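Local structure of anthrone oxidase-like protein (Streptomyces ambofaciens, 5F9P) at residues M96-H102 / V159-R165; E114-G118 / V223-R227; R119-T123 / Y177-K183; Q135-L139 / G171-I175. The protein cleaves a carbon-carbon bond as an oxygenase in atypical angucycline biosynthesis, where it is linked to oxidative opening of ring B. Residues are numbered along the deposited sequence.

Interaction 1: M96-H102 / V159-R165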
loop_
_atom_site.group_PDB
_atom_site.type_symbol
_atom_site.label_atom_id
_atom_site.label_comp_id
_atom_site.label_asym_id
_atom_site.label_seq_id
_atom_site.Cartn_x
_atom_site.Cartn_y
_atom_site.Cartn_z
HETATM N N MSE A 96 8.854 2.645 0.218
HETATM C CA MSE A 96 8.663 2.936 -1.194
HETATM C C MSE A 96 7.974 4.272 -1.442
HETATM O O MSE A 96 6.904 4.532 -0.904
HETATM C CB MSE A 96 7.860 1.806 -1.836
HETATM C CG MSE A 96 8.613 0.476 -1.920
HETATM SE SE MSE A 96 7.411 -0.988 -2.385
HETATM C CE MSE A 96 6.359 -1.009 -0.720
ATOM N N GLN A 97 8.585 5.112 -2.273
ATOM C CA GLN A 97 8.010 6.413 -2.586
ATOM C C GLN A 97 7.328 6.355 -3.943
ATOM O O GLN A 97 7.918 5.891 -4.919
ATOM C CB GLN A 97 9.097 7.498 -2.566
ATOM C CG GLN A 97 9.921 7.501 -1.280
ATOM C CD GLN A 97 11.079 8.491 -1.320
ATOM O OE1 GLN A 97 10.969 9.559 -1.910
ATOM N NE2 GLN A 97 12.192 8.134 -0.693
ATOM N N ASN A 98 6.089 6.837 -4.005
ATOM C CA ASN A 98 5.253 6.671 -5.183
ATOM C C ASN A 98 4.464 7.909 -5.524
ATOM O O ASN A 98 4.284 8.803 -4.695
ATOM C CB ASN A 98 4.219 5.562 -4.940
ATOM C CG ASN A 98 4.808 4.368 -4.245
ATOM O OD1 ASN A 98 5.307 3.445 -4.889
ATOM N ND2 ASN A 98 4.774 4.385 -2.917
ATOM N N GLU A 99 3.956 7.935 -6.747
ATOM C CA GLU A 99 2.906 8.869 -7.105
ATOM C C GLU A 99 1.698 8.049 -7.528
ATOM O O GLU A 99 1.833 6.902 -7.961
ATOM C CB GLU A 99 3.355 9.817 -8.215
ATOM C CG GLU A 99 3.577 9.166 -9.549
ATOM C CD GLU A 99 4.187 10.135 -10.566
ATOM O OE1 GLU A 99 4.310 9.759 -11.751
ATOM O OE2 GLU A 99 4.545 11.272 -10.177
ATOM N N VAL A 100 0.514 8.621 -7.364
ATOM C CA VAL A 100 -0.706 7.918 -7.708
ATOM C C VAL A 100 -0.887 8.011 -9.213
ATOM O O VAL A 100 -0.879 9.104 -9.766
ATOM C CB VAL A 100 -1.923 8.531 -6.984
ATOM C CG1 VAL A 100 -3.222 7.868 -7.469
ATOM C CG2 VAL A 100 -1.761 8.378 -5.473
ATOM N N ALA A 101 -1.017 6.871 -9.887
ATOM C CA ALA A 101 -1.128 6.897 -11.340
ATOM C C ALA A 101 -2.588 6.811 -11.787
ATOM O O ALA A 101 -2.974 7.365 -12.816
ATOM C CB ALA A 101 -0.294 5.769 -11.975
ATOM N N HIS A 102 -3.403 6.115 -11.012
ATOM C CA HIS A 102 -4.756 5.829 -11.444
ATOM C C HIS A 102 -5.628 5.417 -10.259
ATOM O O HIS A 102 -5.151 4.747 -9.340
ATOM C CB HIS A 102 -4.714 4.700 -12.484
ATOM C CG HIS A 102 -6.028 4.427 -13.140
ATOM N ND1 HIS A 102 -6.468 5.129 -14.242
ATOM C CD2 HIS A 102 -6.997 3.525 -12.855
ATOM C CE1 HIS A 102 -7.651 4.664 -14.610
ATOM N NE2 HIS A 102 -7.990 3.687 -13.788
ATOM N N VAL A 159 -6.357 1.416 -6.554
ATOM C CA VAL A 159 -5.341 2.450 -6.697
ATOM C C VAL A 159 -4.109 1.861 -7.376
ATOM O O VAL A 159 -3.627 0.790 -6.977
ATOM C CB VAL A 159 -4.910 3.003 -5.312
ATOM C CG1 VAL A 159 -3.863 4.094 -5.485
ATOM C CG2 VAL A 159 -6.132 3.525 -4.528
ATOM N N VAL A 160 -3.597 2.544 -8.395
ATOM C CA VAL A 160 -2.359 2.104 -9.043
ATOM C C VAL A 160 -1.303 3.149 -8.782
ATOM O O VAL A 160 -1.502 4.321 -9.084
ATOM C CB VAL A 160 -2.532 1.921 -10.577
ATOM C CG1 VAL A 160 -1.214 1.494 -11.235
ATOM C CG2 VAL A 160 -3.640 0.907 -10.875
ATOM N N LEU A 161 -0.180 2.733 -8.213
ATOM C CA LEU A 161 0.904 3.661 -7.928
ATOM C C LEU A 161 2.120 3.389 -8.799
ATOM O O LEU A 161 2.474 2.229 -9.063
ATOM C CB LEU A 161 1.315 3.568 -6.459
ATOM C CG LEU A 161 0.199 3.619 -5.413
ATOM C CD1 LEU A 161 0.773 3.392 -4.013
ATOM C CD2 LEU A 161 -0.465 4.957 -5.482
ATOM N N LYS A 162 2.764 4.471 -9.229
ATOM C CA LYS A 162 4.034 4.401 -9.943
ATOM C C LYS A 162 5.171 4.593 -8.959
ATOM O O LYS A 162 5.232 5.610 -8.269
ATOM C CB LYS A 162 4.107 5.504 -10.998
ATOM C CG LYS A 162 5.443 5.551 -11.740
ATOM C CD LYS A 162 5.537 6.769 -12.668
ATOM C CE LYS A 162 6.860 6.765 -13.437
ATOM N NZ LYS A 162 6.997 7.939 -14.357
ATOM N N GLY A 163 6.075 3.626 -8.902
ATOM C CA GLY A 163 7.205 3.709 -8.009
ATOM C C GLY A 163 8.177 4.776 -8.479
ATOM O O GLY A 163 8.575 4.777 -9.649
ATOM N N LEU A 164 8.547 5.679 -7.568
ATOM C CA LEU A 164 9.518 6.751 -7.845
ATOM C C LEU A 164 10.944 6.373 -7.442
ATOM O O LEU A 164 11.897 6.577 -8.197
ATOM C CB LEU A 164 9.109 8.037 -7.119
ATOM C CG LEU A 164 7.804 8.640 -7.630
ATOM C CD1 LEU A 164 7.580 10.031 -7.049
ATOM C CD2 LEU A 164 7.821 8.672 -9.159
ATOM N N ARG A 165 11.076 5.814 -6.244
ATOM C CA ARG A 165 12.362 5.412 -5.694
ATOM C C ARG A 165 12.066 4.681 -4.391
ATOM O O ARG A 165 10.952 4.762 -3.880
ATOM C CB ARG A 165 13.240 6.643 -5.443
ATOM C CG ARG A 165 12.696 7.574 -4.385
ATOM C CD ARG A 165 13.423 8.916 -4.395
ATOM N NE ARG A 165 13.116 9.693 -5.590
ATOM C CZ ARG A 165 12.041 10.466 -5.731
ATOM N NH1 ARG A 165 11.154 10.571 -4.747
ATOM N NH2 ARG A 165 11.847 11.129 -6.864
#
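Where two ferredoxin-like halves close into one barrel, an edge strand of each must satisfy the other's backbone, and the antiparallel pairing of 96-102 with 159-165 does so despite two classic bulges. Between them lies the regular pair Glu99-Lys162: Glu99 N donates to Lys162 O (3.1 Å) and Lys162 N to Glu99 O (2.9 Å). At one bulge Val160 O accepts from both Ala101 N (2.7 Å) and His102 N (3.2 Å), while Val160 N donates to His102 O (2.9 Å). At the other, Gln97 O takes Leu164 N (2.7 Å) and, weakly, Arg165 N (3.4 Å), and Gln97 N reaches Arg165 O (2.9 Å). Side chains add Arg165 NH1 to Gln97 OE1 (3.0 Å). On the face shared by Asn98, Val100 and Leu161, Asn98 ND2 bonds Thr11 O, but its buried OD1 has no modelled partner. Carbonyls that each serve two amides thus let the seam absorb both register shifts without stranding the amides at either bulge.

Interaction 2: E114-G118 / V223-R227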
loop_
_atom_site.group_PDB
_atom_site.type_symbol
_atom_site.label_atom_id
_atom_site.label_comp_id
_atom_site.label_asym_id
_atom_site.label_seq_id
_atom_site.Cartn_x
_atom_site.Cartn_y
_atom_site.Cartn_z
ATOM N N GLU A 114 -11.186 6.110 -0.239
ATOM C CA GLU A 114 -10.992 6.346 1.178
ATOM C C GLU A 114 -10.465 5.096 1.850
ATOM O O GLU A 114 -10.967 4.001 1.615
ATOM C CB GLU A 114 -12.303 6.751 1.842
ATOM C CG GLU A 114 -12.127 7.061 3.322
ATOM C CD GLU A 114 -13.358 7.695 3.957
ATOM O OE1 GLU A 114 -14.449 7.674 3.329
ATOM O OE2 GLU A 114 -13.227 8.214 5.090
ATOM N N ILE A 115 -9.462 5.265 2.702
ATOM C CA ILE A 115 -8.932 4.157 3.490
ATOM C C ILE A 115 -9.066 4.453 4.987
ATOM O O ILE A 115 -8.942 5.601 5.414
ATOM C CB ILE A 115 -7.464 3.867 3.123
ATOM C CG1 ILE A 115 -6.580 5.094 3.389
ATOM C CG2 ILE A 115 -7.379 3.434 1.662
ATOM C CD1 ILE A 115 -5.065 4.794 3.348
ATOM N N GLY A 116 -9.322 3.423 5.781
ATOM C CA GLY A 116 -9.589 3.619 7.201
ATOM C C GLY A 116 -10.165 2.376 7.863
ATOM O O GLY A 116 -10.783 1.542 7.197
ATOM N N PRO A 117 -9.963 2.240 9.183
ATOM C CA PRO A 117 -10.363 1.020 9.901
ATOM C C PRO A 117 -11.877 0.841 9.933
ATOM O O PRO A 117 -12.356 -0.285 10.110
ATOM C CB PRO A 117 -9.830 1.237 11.326
ATOM C CG PRO A 117 -8.985 2.501 11.277
ATOM C CD PRO A 117 -9.391 3.270 10.072
ATOM N N GLY A 118 -12.614 1.933 9.745
ATOM C CA GLY A 118 -14.067 1.894 9.808
ATOM C C GLY A 118 -14.782 1.326 8.587
ATOM O O GLY A 118 -15.971 1.012 8.655
ATOM N N VAL A 223 -7.148 -3.069 7.602
ATOM C CA VAL A 223 -6.679 -1.770 8.085
ATOM C C VAL A 223 -7.001 -1.700 9.565
ATOM O O VAL A 223 -8.142 -1.920 9.945
ATOM C CB VAL A 223 -7.347 -0.583 7.373
ATOM C CG1 VAL A 223 -6.956 0.737 8.073
ATOM C CG2 VAL A 223 -6.956 -0.554 5.897
ATOM N N VAL A 224 -6.004 -1.400 10.393
ATOM C CA VAL A 224 -6.204 -1.450 11.843
ATOM C C VAL A 224 -6.035 -0.108 12.555
ATOM O O VAL A 224 -6.385 0.011 13.717
ATOM C CB VAL A 224 -5.293 -2.520 12.520
ATOM C CG1 VAL A 224 -5.643 -3.942 12.017
ATOM C CG2 VAL A 224 -3.818 -2.201 12.292
ATOM N N HIS A 225 -5.511 0.902 11.864
ATOM C CA HIS A 225 -5.235 2.180 12.515
ATOM C C HIS A 225 -4.957 3.247 11.468
ATOM O O HIS A 225 -4.250 3.006 10.483
ATOM C CB HIS A 225 -4.043 2.032 13.478
ATOM C CG HIS A 225 -3.866 3.175 14.437
ATOM N ND1 HIS A 225 -4.605 3.299 15.594
ATOM C CD2 HIS A 225 -2.996 4.218 14.435
ATOM C CE1 HIS A 225 -4.219 4.381 16.250
ATOM N NE2 HIS A 225 -3.238 4.954 15.571
ATOM N N THR A 226 -5.538 4.420 11.673
ATOM C CA THR A 226 -5.259 5.576 10.825
ATOM C C THR A 226 -5.287 6.853 11.655
ATOM O O THR A 226 -6.067 6.963 12.614
ATOM C CB THR A 226 -6.299 5.720 9.698
ATOM O OG1 THR A 226 -5.838 6.680 8.742
ATOM C CG2 THR A 226 -7.624 6.191 10.257
ATOM N N ARG A 227 -4.443 7.810 11.268
ATOM C CA ARG A 227 -4.348 9.111 11.915
ATOM C C ARG A 227 -3.880 10.172 10.915
ATOM O O ARG A 227 -3.042 9.876 10.062
ATOM C CB ARG A 227 -3.352 9.051 13.083
ATOM C CG ARG A 227 -3.427 10.272 13.973
ATOM C CD ARG A 227 -2.445 10.277 15.144
ATOM N NE ARG A 227 -2.378 11.642 15.657
ATOM C CZ ARG A 227 -1.314 12.436 15.608
ATOM N NH1 ARG A 227 -0.155 11.989 15.150
ATOM N NH2 ARG A 227 -1.405 13.681 16.074
HETATM O O HOH W 1 -10.382 -2.760 11.510
#
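In a dimeric alpha-beta barrel built within one chain, the connection between the two halves must find its way back to the sheet; here 114-118, just before strand 122-130, lies across a bulged part of strand 223-227. The bulge decides which side chains meet the loop. Val224 and His225 both face Val48 of the adjoining strand, a classic beta bulge, and both point away from 114-118. Val223 and Thr226, three residues apart and so on opposite faces of a regular strand, consequently both point toward it. Val223 adopts the t rotamer, and its CG1 lies 3.6 Å from Gly116 C and 3.5 Å from Pro117 N. Thr226 is also near t: its CG2 packs 3.4 Å from Pro117 CD, while its OG1 turns to Thr47 and Ser46 on strand 43-51. The proline ring, puckered C-gamma exo, fits over the bulge, with Pro117 CG 3.9 Å from His225 N. On the far side, Val224 (m) rests on Ile28 of helix 21-37, and His225 (t) hydrogen-bonds Asp36 through NE2. Ile115, in the p rotamer, makes no contact with 223-227 and packs instead on Thr47, Tyr177 and Gln179. No direct hydrogen bond joins the two segments; a single water donates to Val223 O at 2.9 Å and, weakly, to Pro117 O at 3.5 Å.

Interaction 3: R119-T123 / Y177-K183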
loop_
_atom_site.group_PDB
_atom_site.type_symbol
_atom_site.label_atom_id
_atom_site.label_comp_id
_atom_site.label_asym_id
_atom_site.label_seq_id
_atom_site.Cartn_x
_atom_site.Cartn_y
_atom_site.Cartn_z
ATOM N N ARG A 119 -14.074 1.192 7.468
ATOM C CA ARG A 119 -14.700 0.728 6.234
ATOM C C ARG A 119 -14.791 -0.790 6.156
ATOM O O ARG A 119 -15.571 -1.346 5.378
ATOM C CB ARG A 119 -13.902 1.213 5.029
ATOM C CG ARG A 119 -13.389 2.627 5.118
ATOM C CD ARG A 119 -12.900 3.068 3.749
ATOM N NE ARG A 119 -13.988 3.575 2.921
ATOM C CZ ARG A 119 -14.558 2.924 1.907
ATOM N NH1 ARG A 119 -14.164 1.704 1.550
ATOM N NH2 ARG A 119 -15.540 3.511 1.242
ATOM N N ASP A 120 -13.953 -1.463 6.930
ATOM C CA ASP A 120 -13.814 -2.909 6.807
ATOM C C ASP A 120 -13.477 -3.371 5.385
ATOM O O ASP A 120 -13.947 -4.410 4.922
ATOM C CB ASP A 120 -15.057 -3.614 7.329
ATOM C CG ASP A 120 -15.167 -3.527 8.829
ATOM O OD1 ASP A 120 -14.139 -3.221 9.477
ATOM O OD2 ASP A 120 -16.270 -3.763 9.359
ATOM N N ASP A 121 -12.640 -2.599 4.706
ATOM C CA ASP A 121 -12.109 -3.002 3.412
ATOM C C ASP A 121 -11.155 -4.175 3.550
ATOM O O ASP A 121 -10.135 -4.058 4.242
ATOM C CB ASP A 121 -11.332 -1.842 2.817
ATOM C CG ASP A 121 -12.219 -0.667 2.485
ATOM O OD1 ASP A 121 -13.211 -0.886 1.759
ATOM O OD2 ASP A 121 -11.930 0.460 2.948
ATOM N N TYR A 122 -11.461 -5.294 2.893
ATOM C CA TYR A 122 -10.451 -6.337 2.694
ATOM C C TYR A 122 -9.460 -5.815 1.647
ATOM O O TYR A 122 -9.831 -5.534 0.503
ATOM C CB TYR A 122 -11.066 -7.672 2.265
ATOM C CG TYR A 122 -10.084 -8.830 2.339
ATOM C CD1 TYR A 122 -9.772 -9.413 3.560
ATOM C CD2 TYR A 122 -9.445 -9.315 1.195
ATOM C CE1 TYR A 122 -8.865 -10.453 3.651
ATOM C CE2 TYR A 122 -8.536 -10.360 1.280
ATOM C CZ TYR A 122 -8.257 -10.930 2.513
ATOM O OH TYR A 122 -7.351 -11.965 2.624
ATOM N N THR A 123 -8.205 -5.644 2.056
ATOM C CA THR A 123 -7.258 -4.887 1.246
ATOM C C THR A 123 -6.237 -5.802 0.609
ATOM O O THR A 123 -5.624 -6.645 1.277
ATOM C CB THR A 123 -6.575 -3.774 2.081
ATOM O OG1 THR A 123 -7.571 -2.828 2.506
ATOM C CG2 THR A 123 -5.496 -3.030 1.258
ATOM N N TYR A 177 -3.145 -1.596 -5.473
ATOM C CA TYR A 177 -3.735 -1.568 -4.128
ATOM C C TYR A 177 -5.252 -1.513 -4.294
ATOM O O TYR A 177 -5.780 -0.523 -4.789
ATOM C CB TYR A 177 -3.214 -0.338 -3.369
ATOM C CG TYR A 177 -3.780 -0.102 -1.979
ATOM C CD1 TYR A 177 -5.016 0.501 -1.802
ATOM C CD2 TYR A 177 -3.058 -0.463 -0.842
ATOM C CE1 TYR A 177 -5.530 0.731 -0.523
ATOM C CE2 TYR A 177 -3.555 -0.239 0.428
ATOM C CZ TYR A 177 -4.789 0.359 0.586
ATOM O OH TYR A 177 -5.278 0.582 1.861
ATOM N N SER A 178 -5.944 -2.591 -3.926
ATOM C CA SER A 178 -7.385 -2.680 -4.121
ATOM C C SER A 178 -8.177 -2.982 -2.837
ATOM O O SER A 178 -7.650 -3.564 -1.885
ATOM C CB SER A 178 -7.739 -3.687 -5.233
ATOM O OG SER A 178 -7.287 -5.007 -4.965
ATOM N N GLN A 179 -9.445 -2.577 -2.836
ATOM C CA GLN A 179 -10.360 -2.796 -1.717
ATOM C C GLN A 179 -11.546 -3.681 -2.118
ATOM O O GLN A 179 -12.127 -3.507 -3.195
ATOM C CB GLN A 179 -10.902 -1.460 -1.209
ATOM C CG GLN A 179 -9.833 -0.498 -0.724
ATOM C CD GLN A 179 -10.412 0.856 -0.357
ATOM O OE1 GLN A 179 -11.325 1.352 -1.018
ATOM N NE2 GLN A 179 -9.892 1.453 0.709
ATOM N N TRP A 180 -11.919 -4.601 -1.227
ATOM C CA TRP A 180 -12.944 -5.597 -1.508
ATOM C C TRP A 180 -13.940 -5.705 -0.336
ATOM O O TRP A 180 -13.620 -5.310 0.789
ATOM C CB TRP A 180 -12.267 -6.948 -1.775
ATOM C CG TRP A 180 -11.376 -6.912 -2.985
ATOM C CD1 TRP A 180 -10.078 -6.469 -3.053
ATOM C CD2 TRP A 180 -11.727 -7.333 -4.302
ATOM N NE1 TRP A 180 -9.605 -6.592 -4.342
ATOM C CE2 TRP A 180 -10.606 -7.105 -5.131
ATOM C CE3 TRP A 180 -12.892 -7.870 -4.868
ATOM C CZ2 TRP A 180 -10.611 -7.405 -6.492
ATOM C CZ3 TRP A 180 -12.896 -8.168 -6.229
ATOM C CH2 TRP A 180 -11.760 -7.935 -7.019
ATOM N N ASP A 181 -15.140 -6.231 -0.602
ATOM C CA ASP A 181 -16.165 -6.375 0.436
ATOM C C ASP A 181 -15.718 -7.304 1.539
ATOM O O ASP A 181 -16.089 -7.128 2.696
ATOM C CB ASP A 181 -17.474 -6.933 -0.138
ATOM C CG ASP A 181 -18.286 -5.888 -0.872
ATOM O OD1 ASP A 181 -17.959 -4.694 -0.728
ATOM O OD2 ASP A 181 -19.257 -6.261 -1.583
ATOM N N SER A 182 -14.957 -8.325 1.163
ATOM C CA SER A 182 -14.593 -9.385 2.083
ATOM C C SER A 182 -13.476 -10.245 1.515
ATOM O O SER A 182 -13.180 -10.183 0.324
ATOM C CB SER A 182 -15.803 -10.277 2.351
ATOM O OG SER A 182 -16.254 -10.886 1.152
ATOM N N LYS A 183 -12.865 -11.050 2.382
ATOM C CA LYS A 183 -11.903 -12.058 1.964
ATOM C C LYS A 183 -12.565 -12.949 0.907
ATOM O O LYS A 183 -11.966 -13.289 -0.118
ATOM C CB LYS A 183 -11.493 -12.896 3.182
ATOM C CG LYS A 183 -10.337 -13.876 2.975
ATOM C CD LYS A 183 -9.893 -14.395 4.337
ATOM C CE LYS A 183 -8.483 -14.909 4.317
ATOM N NZ LYS A 183 -8.438 -16.263 3.683
HETATM O O HOH W 2 -16.601 -5.287 5.032
HETATM O O HOH W 3 -7.895 -0.221 2.339
#
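The start of an antiparallel pairing can involve loop as well as strand, as 119-123 and 177-183 illustrate. Arg119 opens the segment with an internal salt bridge, NH1 to Asp121 OD1 at 2.8 Å; Asp121 OD1 has a second partner in Arg156. Asp120, with left-handed backbone angles, turns the chain, and a water bridges Asp120 O (2.8 Å) and Asp181 O (3.0 Å). At Tyr122 the strand proper begins: its N donates to Trp180 O (3.0 Å), and its O accepts from Trp180 N (2.9 Å). The Tyr122 ring lies against the N-terminal end of helix 183-190, with Lys183 CA 3.5 Å above the ring centroid in a CH-pi contact. Thr123 sets CG2 3.5 Å from Tyr177 CE2, and one water joins Thr123 OG1 (2.6 Å), Tyr177 OH (2.8 Å) and Gln179 NE2 (3.1 Å); Tyr177 OH also bonds His49 NE2, and Gln179 NE2 Glu114 O. Strand 122-130 lies between strands 172-180 and 217-228, while Ser182 caps helix 183-190, whose Trp186 and Tyr189 meet the Trp180 ring.

Interaction 4: Q135-L139 / G171-I175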
loop_
_atom_site.group_PDB
_atom_site.type_symbol
_atom_site.label_atom_id
_atom_site.label_comp_id
_atom_site.label_asym_id
_atom_site.label_seq_id
_atom_site.Cartn_x
_atom_site.Cartn_y
_atom_site.Cartn_z
ATOM N N GLN A 135 7.623 -0.109 -17.800
ATOM C CA GLN A 135 6.883 0.498 -16.697
ATOM C C GLN A 135 5.551 1.151 -17.103
ATOM O O GLN A 135 4.511 0.909 -16.463
ATOM C CB GLN A 135 7.746 1.496 -15.917
ATOM C CG GLN A 135 7.070 1.971 -14.634
ATOM C CD GLN A 135 7.928 2.910 -13.807
ATOM O OE1 GLN A 135 8.151 2.677 -12.618
ATOM N NE2 GLN A 135 8.380 3.995 -14.417
ATOM N N ASP A 136 5.567 1.967 -18.157
ATOM C CA ASP A 136 4.347 2.656 -18.580
ATOM C C ASP A 136 3.297 1.667 -19.054
ATOM O O ASP A 136 2.097 1.868 -18.867
ATOM C CB ASP A 136 4.626 3.667 -19.688
ATOM C CG ASP A 136 5.377 4.878 -19.196
ATOM O OD1 ASP A 136 5.252 5.230 -18.002
ATOM O OD2 ASP A 136 6.099 5.482 -20.016
ATOM N N GLU A 137 3.758 0.599 -19.680
ATOM C CA GLU A 137 2.873 -0.459 -20.119
ATOM C C GLU A 137 2.159 -1.084 -18.907
ATOM O O GLU A 137 0.938 -1.261 -18.905
ATOM C CB GLU A 137 3.690 -1.509 -20.878
ATOM C CG GLU A 137 2.955 -2.805 -21.173
ATOM C CD GLU A 137 1.915 -2.657 -22.267
ATOM O OE1 GLU A 137 1.685 -1.511 -22.725
ATOM O OE2 GLU A 137 1.343 -3.692 -22.674
ATOM N N ALA A 138 2.931 -1.418 -17.881
ATOM C CA ALA A 138 2.379 -1.978 -16.650
ATOM C C ALA A 138 1.322 -1.061 -16.035
ATOM O O ALA A 138 0.269 -1.515 -15.606
ATOM C CB ALA A 138 3.499 -2.237 -15.641
ATOM N N LEU A 139 1.629 0.230 -15.974
ATOM C CA LEU A 139 0.728 1.204 -15.378
ATOM C C LEU A 139 -0.571 1.300 -16.167
ATOM O O LEU A 139 -1.660 1.356 -15.599
ATOM C CB LEU A 139 1.405 2.574 -15.329
ATOM C CG LEU A 139 2.560 2.728 -14.341
ATOM C CD1 LEU A 139 3.269 4.067 -14.554
ATOM C CD2 LEU A 139 2.019 2.631 -12.917
ATOM N N GLY A 171 15.455 -0.813 -8.832
ATOM C CA GLY A 171 14.860 -0.976 -10.145
ATOM C C GLY A 171 13.489 -0.340 -10.173
ATOM O O GLY A 171 13.045 0.235 -9.172
ATOM N N ALA A 172 12.815 -0.451 -11.309
ATOM C CA ALA A 172 11.496 0.136 -11.479
ATOM C C ALA A 172 10.442 -0.745 -10.820
ATOM O O ALA A 172 10.589 -1.964 -10.764
ATOM C CB ALA A 172 11.187 0.318 -12.951
ATOM N N PHE A 173 9.368 -0.130 -10.334
ATOM C CA PHE A 173 8.291 -0.908 -9.739
ATOM C C PHE A 173 6.953 -0.176 -9.812
ATOM O O PHE A 173 6.903 1.050 -9.925
ATOM C CB PHE A 173 8.634 -1.291 -8.289
ATOM C CG PHE A 173 8.694 -0.125 -7.358
ATOM C CD1 PHE A 173 9.845 0.653 -7.267
ATOM C CD2 PHE A 173 7.605 0.198 -6.570
ATOM C CE1 PHE A 173 9.906 1.742 -6.398
ATOM C CE2 PHE A 173 7.652 1.282 -5.698
ATOM C CZ PHE A 173 8.800 2.058 -5.614
ATOM N N VAL A 174 5.863 -0.937 -9.779
ATOM C CA VAL A 174 4.531 -0.347 -9.721
ATOM C C VAL A 174 3.751 -1.124 -8.691
ATOM O O VAL A 174 4.154 -2.217 -8.291
ATOM C CB VAL A 174 3.783 -0.388 -11.054
ATOM C CG1 VAL A 174 4.574 0.331 -12.125
ATOM C CG2 VAL A 174 3.503 -1.825 -11.462
ATOM N N ILE A 175 2.636 -0.557 -8.250
ATOM C CA ILE A 175 1.897 -1.158 -7.152
ATOM C C ILE A 175 0.430 -1.160 -7.465
ATOM O O ILE A 175 -0.102 -0.192 -8.022
ATOM C CB ILE A 175 2.132 -0.387 -5.825
ATOM C CG1 ILE A 175 3.519 -0.712 -5.278
ATOM C CG2 ILE A 175 1.035 -0.719 -4.796
ATOM C CD1 ILE A 175 3.954 0.188 -4.142
#
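Helix 135-139 and strand 172-175 run almost exactly the same way: their short axes make an angle of 5° and approach to 8.9 Å. The helix advances regularly, with Leu139 N bonded to Gln135 O at 3.0 Å, so that Gln135, Ala138 and Leu139 fall on one side of it; the nearest CA pairs, Gln135 with Ala172 and Leu139 with Val174, are both 7.0 Å apart. Gly171, ahead of the paired residues, has a positive phi of 91°, at which a CB would collide with the preceding carbonyl oxygen. From the strand, Ala172 and Val174 point toward the helix, whereas Phe173 and Ile175 point away, where both touch Met96 and Asn98. Val174 has the largest share of the contact. In its m rotamer, CG1 of Val174 lies 3.5 Å from Leu139 CD2 and 3.9 Å from Gln135 CG, while Val174 CG2 is 4.2 Å from Ala138 CB. One valine therefore fills the space bounded by three helical residues. Leu139 also reaches Ala101, Val160 and Lys162, spreading the helix over two further strands, and Ala138 touches Val130. The helix after the first strand of a beta-alpha-beta-beta-alpha-beta unit, packed on the outer face of its antiparallel sheet, is an element of the ferredoxin-like fold, the half-barrel from which dimeric alpha-beta barrels of the antibiotic biosynthesis monooxygenase family are assembled.

The four contacts show how two ferredoxin-like halves make one barrel. Interactions 1 and 4, with centres 9 Å apart, meet on neighbouring strands: Gly163 N lies 2.9 Å from Phe173 O, and Leu161 O 2.9 Å from Ile175 N. Farther along the same pair of strands, Val159 N lies 2.7 Å from Tyr177 O, joining interaction 1 to interaction 3 across centres 19 Å apart. Interactions 2 and 3, 11 Å between centres, are tied by Glu114 O and Gln179 NE2 at 2.9 Å. Interactions 2 and 4 stand farthest apart, about 26 Å between centres. A glycerol, probably from crystallisation, lies about 5 Å from the Ser178 side chain of interaction 3.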